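Imidazoleglycerol-phosphate dehydratase (PDB 2AE8) catalyses the manganese-dependent dehydration of imidazoleglycerol phosphate to imidazoleacetol phosphate, the sixth step of L-histidine biosynthesis. Local coordinates at residues F144-S149 and E191-A196; R166-N171 and K195-A200. One frame throughout, in Å; residues are numbered along the deposited sequence. Where two conformers were deposited one is given.

In the fold
Both interactions use helix 186-205, at neighbouring points along it, with their centres 11 Å apart. Interaction 1 sets residues 191-196 against the end of strand 141-145 and the loop that follows; interaction 2 begins one turn further on, at 195-200, and reaches across to helix 159-171. Lys-195 and Ala-196 belong to both. In chain order the strand edge comes first, helix 159-171 next and the shared helix last, all in the second of the two duplicated half-domains, whose helices lie on a four-stranded mixed sheet. One helix therefore packs against the loop leaving its own sheet's edge strand and against its partner helix while its Glu-191 holds a metal at the active site.

Interaction 1: residues F144-S149 and E191-A196; sequences FNASLS and EAIFKA. With MG (magnesium ion), chain L.
Ile-193 reaches from helix 186-205 to the loop just past strand 141-145, and its tip meets both Ala-146 and Leu-148. The bond from CA to CB is directed toward residues 144-149, and at CB the side chain splits. CG1 lies anti to the carbonyl carbon (chi1 -69°). The chain then runs on extended (chi2 167°), carrying CD1 out to Ala-146 and Leu-148. There CD1 meets the methyl CB of Ala-146 at 4.0 Å, and from Leu-148 the branch CD2 comes within 4.2 Å of the same Ile-193 CD1. The contact is thus a small apolar one gathered on a single methyl group, with the nearest CA atoms, those of Ala-146 and Ile-193, still 9.1 Å apart. Two residues earlier, Glu-191 is turned to a different task: its OE1 binds the magnesium ion at 2.1 Å, a site shared with His-187 and with His-92 of a neighbouring subunit. In the fold, Ile-193 also rests on Ile-178 of strand 175-182 and Ala-130 of strand 128-135, while Ala-146 touches Leu-180. The helix so lies on the mixed sheet, with Ala-146 and Leu-148 meeting it at the margin where strand 141-145 runs into its loop.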
loop_
_atom_site.group_PDB
_atom_site.type_symbol
_atom_site.label_atom_id
_atom_site.label_comp_id
_atom_site.label_asym_id
_atom_site.label_seq_id
_atom_site.Cartn_x
_atom_site.Cartn_y
_atom_site.Cartn_z
ATOM N N PHE B 144 12.074 14.875 28.005
ATOM C CA PHE B 144 10.680 14.869 28.442
ATOM C C PHE B 144 9.853 14.108 27.414
ATOM O O PHE B 144 9.709 14.556 26.278
ATOM C CB PHE B 144 10.172 16.317 28.552
ATOM C CG PHE B 144 8.804 16.435 29.173
ATOM C CD1 PHE B 144 8.665 16.583 30.551
ATOM C CD2 PHE B 144 7.650 16.375 28.376
ATOM C CE1 PHE B 144 7.408 16.687 31.128
ATOM C CE2 PHE B 144 6.391 16.480 28.945
ATOM C CZ PHE B 144 6.272 16.644 30.327
ATOM N N ASN B 145 9.321 12.961 27.802
ATOM C CA ASN B 145 8.678 12.058 26.844
ATOM C C ASN B 145 7.327 11.672 27.404
ATOM O O ASN B 145 7.186 10.607 28.012
ATOM C CB ASN B 145 9.531 10.802 26.693
ATOM C CG ASN B 145 10.967 11.117 26.343
ATOM O OD1 ASN B 145 11.277 11.418 25.196
ATOM N ND2 ASN B 145 11.854 11.069 27.344
ATOM N N ALA B 146 6.363 12.578 27.271
ATOM C CA ALA B 146 5.033 12.397 27.826
ATOM C C ALA B 146 4.039 13.217 27.009
ATOM O O ALA B 146 4.081 14.450 27.027
ATOM C CB ALA B 146 5.010 12.848 29.295
ATOM N N SER B 147 3.162 12.538 26.280
ATOM C CA SER B 147 2.091 13.200 25.544
ATOM C C SER B 147 0.889 13.188 26.453
ATOM O O SER B 147 0.270 12.139 26.666
ATOM C CB SER B 147 1.770 12.440 24.255
ATOM O OG SER B 147 2.934 12.342 23.447
ATOM N N LEU B 148 0.558 14.349 26.998
ATOM C CA LEU B 148 -0.538 14.443 27.955
ATOM C C LEU B 148 -1.869 14.432 27.224
ATOM O O LEU B 148 -1.959 14.971 26.124
ATOM C CB LEU B 148 -0.369 15.696 28.799
ATOM C CG LEU B 148 0.982 15.791 29.519
ATOM C CD1 LEU B 148 1.128 17.148 30.193
ATOM C CD2 LEU B 148 1.181 14.642 30.563
ATOM N N SER B 149 -2.898 13.847 27.845
ATOM C CA SER B 149 -4.161 13.546 27.158
ATOM C C SER B 149 -5.075 14.722 26.839
ATOM O O SER B 149 -5.862 14.628 25.910
ATOM C CB SER B 149 -4.947 12.455 27.882
ATOM O OG SER B 149 -4.148 11.303 28.032
ATOM N N GLU B 191 0.219 14.210 37.809
ATOM C CA GLU B 191 0.477 13.843 39.200
ATOM C C GLU B 191 1.518 12.737 39.328
ATOM O O GLU B 191 2.440 12.850 40.136
ATOM C CB GLU B 191 -0.824 13.485 39.925
ATOM C CG GLU B 191 -0.622 13.096 41.371
ATOM C CD GLU B 191 -1.855 13.330 42.230
ATOM O OE1 GLU B 191 -2.889 13.815 41.719
ATOM O OE2 GLU B 191 -1.785 13.022 43.432
ATOM N N ALA B 192 1.387 11.663 38.548
ATOM C CA ALA B 192 2.409 10.604 38.542
ATOM C C ALA B 192 3.801 11.159 38.226
ATOM O O ALA B 192 4.793 10.777 38.857
ATOM C CB ALA B 192 2.032 9.471 37.548
ATOM N N ILE B 193 3.881 12.064 37.249
ATOM C CA ILE B 193 5.165 12.686 36.880
ATOM C C ILE B 193 5.757 13.530 38.042
ATOM O O ILE B 193 6.941 13.416 38.361
ATOM C CB ILE B 193 5.030 13.561 35.618
ATOM C CG1 ILE B 193 4.773 12.687 34.364
ATOM C CG2 ILE B 193 6.281 14.463 35.422
ATOM C CD1 ILE B 193 4.323 13.508 33.163
ATOM N N PHE B 194 4.934 14.376 38.658
ATOM C CA PHE B 194 5.383 15.145 39.829
ATOM C C PHE B 194 5.797 14.251 40.989
ATOM O O PHE B 194 6.837 14.489 41.600
ATOM C CB PHE B 194 4.329 16.154 40.289
ATOM C CG PHE B 194 4.455 17.491 39.643
ATOM C CD1 PHE B 194 5.295 18.464 40.193
ATOM C CD2 PHE B 194 3.740 17.789 38.481
ATOM C CE1 PHE B 194 5.422 19.721 39.602
ATOM C CE2 PHE B 194 3.853 19.061 37.861
ATOM C CZ PHE B 194 4.703 20.036 38.429
ATOM N N LYS B 195 5.015 13.218 41.282
ATOM C CA LYS B 195 5.369 12.278 42.341
ATOM C C LYS B 195 6.696 11.564 42.062
ATOM O O LYS B 195 7.573 11.495 42.926
ATOM C CB LYS B 195 4.252 11.255 42.606
ATOM C CG LYS B 195 2.971 11.829 43.294
ATOM C CD LYS B 195 1.917 10.730 43.628
ATOM C CE LYS B 195 2.491 9.598 44.522
ATOM N NZ LYS B 195 1.408 8.691 45.059
ATOM N N ALA B 196 6.847 11.032 40.854
ATOM C CA ALA B 196 8.049 10.302 40.488
ATOM C C ALA B 196 9.286 11.194 40.470
ATOM O O ALA B 196 10.325 10.782 40.952
ATOM C CB ALA B 196 7.869 9.607 39.132
HETATM MG MG MG L . -4.286 15.169 42.541
#

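Interaction 2: residues R166-N171 and K195-A200; sequences RAVVIN and KAFSRA
The ring of Phe-197 is the flat group that crosses between the helices, and two valines of helix 159-171 come at its outer end obliquely. Val-169 brings CG2 to 4.0 Å from CE1 of Phe-197, and Val-168 sets CG1 at 4.1 Å from CZ of Phe-197, so adjacent ring carbons each take one methyl. With CG of Phe-197 anti to the backbone N (chi1 173°), the ring extends from its helix toward helix 159-171; the nearest CA atoms, of Val-169 and Phe-197, are 10.2 Å apart. A second flat group, the amide of Asn-171, works within its own helix: ND2 donates to the carbonyl O of Ala-167 at 2.7 Å, nearly straight at 164°, on a lone pair of that oxygen. Ala-167 O also receives the backbone N-H of Asn-171, while Asn-171 OD1 is hydrogen-bonded to NH2 of Arg-173 of a neighbouring subunit. Around this buried contact, Phe-197 meets Phe-165 edge-to-face, packs on Phe-70 of helix 61-74, and rests on Val-132 and Val-134 of strand 128-135. Val-168 touches Leu-105 of helix 90-111; the pair thus lies between strand 128-135 on one hand and helices 61-74 and 90-111 of the first half-domain on the other.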
loop_
_atom_site.group_PDB
_atom_site.type_symbol
_atom_site.label_atom_id
_atom_site.label_comp_id
_atom_site.label_asym_id
_atom_site.label_seq_id
_atom_site.Cartn_x
_atom_site.Cartn_y
_atom_site.Cartn_z
ATOM N N ARG B 166 11.562 21.718 32.614
ATOM C CA ARG B 166 12.695 22.288 31.894
ATOM C C ARG B 166 13.395 23.374 32.717
ATOM O O ARG B 166 14.618 23.390 32.806
ATOM C CB ARG B 166 12.254 22.829 30.523
ATOM C CG ARG B 166 13.377 23.460 29.694
ATOM C CD ARG B 166 13.447 22.925 28.256
ATOM N NE ARG B 166 12.329 23.351 27.414
ATOM C CZ ARG B 166 11.502 22.527 26.771
ATOM N NH1 ARG B 166 10.529 23.031 26.026
ATOM N NH2 ARG B 166 11.645 21.208 26.854
ATOM N N ALA B 167 12.612 24.264 33.321
ATOM C CA ALA B 167 13.150 25.365 34.140
ATOM C C ALA B 167 13.884 24.822 35.383
ATOM O O ALA B 167 15.001 25.238 35.674
ATOM C CB ALA B 167 12.034 26.340 34.549
ATOM N N VAL B 168 13.271 23.865 36.073
ATOM C CA VAL B 168 13.870 23.261 37.269
ATOM C C VAL B 168 15.150 22.474 36.955
ATOM O O VAL B 168 16.189 22.665 37.571
ATOM C CB VAL B 168 12.874 22.334 37.993
ATOM C CG1 VAL B 168 13.574 21.525 39.091
ATOM C CG2 VAL B 168 11.685 23.130 38.555
ATOM N N VAL B 169 15.055 21.548 36.020
ATOM C CA VAL B 169 16.127 20.610 35.718
ATOM C C VAL B 169 17.352 21.322 35.172
ATOM O O VAL B 169 18.493 21.022 35.552
ATOM C CB VAL B 169 15.622 19.532 34.687
ATOM C CG1 VAL B 169 16.795 18.857 33.946
ATOM C CG2 VAL B 169 14.739 18.517 35.401
ATOM N N ILE B 170 17.129 22.271 34.282
ATOM C CA ILE B 170 18.241 22.941 33.619
ATOM C C ILE B 170 18.974 23.858 34.616
ATOM O O ILE B 170 20.206 23.889 34.653
ATOM C CB ILE B 170 17.774 23.716 32.359
ATOM C CG1 ILE B 170 17.209 22.731 31.277
ATOM C CG2 ILE B 170 18.880 24.585 31.803
ATOM C CD1 ILE B 170 18.213 21.669 30.772
ATOM N N ASN B 171 18.213 24.582 35.427
ATOM C CA ASN B 171 18.824 25.524 36.374
ATOM C C ASN B 171 19.418 24.849 37.606
ATOM O O ASN B 171 20.375 25.355 38.191
ATOM C CB ASN B 171 17.845 26.643 36.719
ATOM C CG ASN B 171 17.632 27.552 35.567
ATOM O OD1 ASN B 171 18.501 28.359 35.237
ATOM N ND2 ASN B 171 16.506 27.377 34.871
ATOM N N LYS B 195 5.015 13.218 41.282
ATOM C CA LYS B 195 5.369 12.278 42.341
ATOM C C LYS B 195 6.696 11.564 42.062
ATOM O O LYS B 195 7.573 11.495 42.926
ATOM C CB LYS B 195 4.252 11.255 42.606
ATOM C CG LYS B 195 2.971 11.829 43.294
ATOM C CD LYS B 195 1.917 10.730 43.628
ATOM C CE LYS B 195 2.491 9.598 44.522
ATOM N NZ LYS B 195 1.408 8.691 45.059
ATOM N N ALA B 196 6.847 11.032 40.854
ATOM C CA ALA B 196 8.049 10.302 40.488
ATOM C C ALA B 196 9.286 11.194 40.470
ATOM O O ALA B 196 10.325 10.782 40.952
ATOM C CB ALA B 196 7.869 9.607 39.132
ATOM N N PHE B 197 9.196 12.385 39.888
ATOM C CA PHE B 197 10.344 13.283 39.874
ATOM C C PHE B 197 10.797 13.632 41.301
ATOM O O PHE B 197 11.987 13.596 41.603
ATOM C CB PHE B 197 10.029 14.584 39.133
ATOM C CG PHE B 197 11.144 15.610 39.232
ATOM C CD1 PHE B 197 12.263 15.517 38.415
ATOM C CD2 PHE B 197 11.081 16.647 40.181
ATOM C CE1 PHE B 197 13.300 16.445 38.504
ATOM C CE2 PHE B 197 12.117 17.570 40.290
ATOM C CZ PHE B 197 13.228 17.478 39.443
ATOM N N SER B 198 9.835 13.991 42.156
ATOM C CA SER B 198 10.110 14.397 43.542
ATOM C C SER B 198 10.809 13.275 44.290
ATOM O O SER B 198 11.793 13.507 44.979
ATOM C CB SER B 198 8.815 14.700 44.275
ATOM O OG SER B 198 8.074 15.669 43.589
ATOM N N ARG B 199 10.279 12.064 44.166
ATOM C CA ARG B 199 10.826 10.928 44.865
ATOM C C ARG B 199 12.214 10.596 44.360
ATOM O O ARG B 199 13.112 10.368 45.154
ATOM C CB ARG B 199 9.914 9.715 44.754
ATOM C CG ARG B 199 8.654 9.826 45.582
ATOM C CD ARG B 199 8.302 8.478 46.166
ATOM N NE ARG B 199 7.685 8.652 47.479
ATOM C CZ ARG B 199 7.862 7.841 48.517
ATOM N NH1 ARG B 199 8.640 6.762 48.431
ATOM N NH2 ARG B 199 7.242 8.111 49.644
ATOM N N ALA B 200 12.385 10.575 43.039
ATOM C CA ALA B 200 13.692 10.320 42.424
ATOM C C ALA B 200 14.716 11.363 42.866
ATOM O O ALA B 200 15.869 11.020 43.164
ATOM C CB ALA B 200 13.581 10.320 40.885
#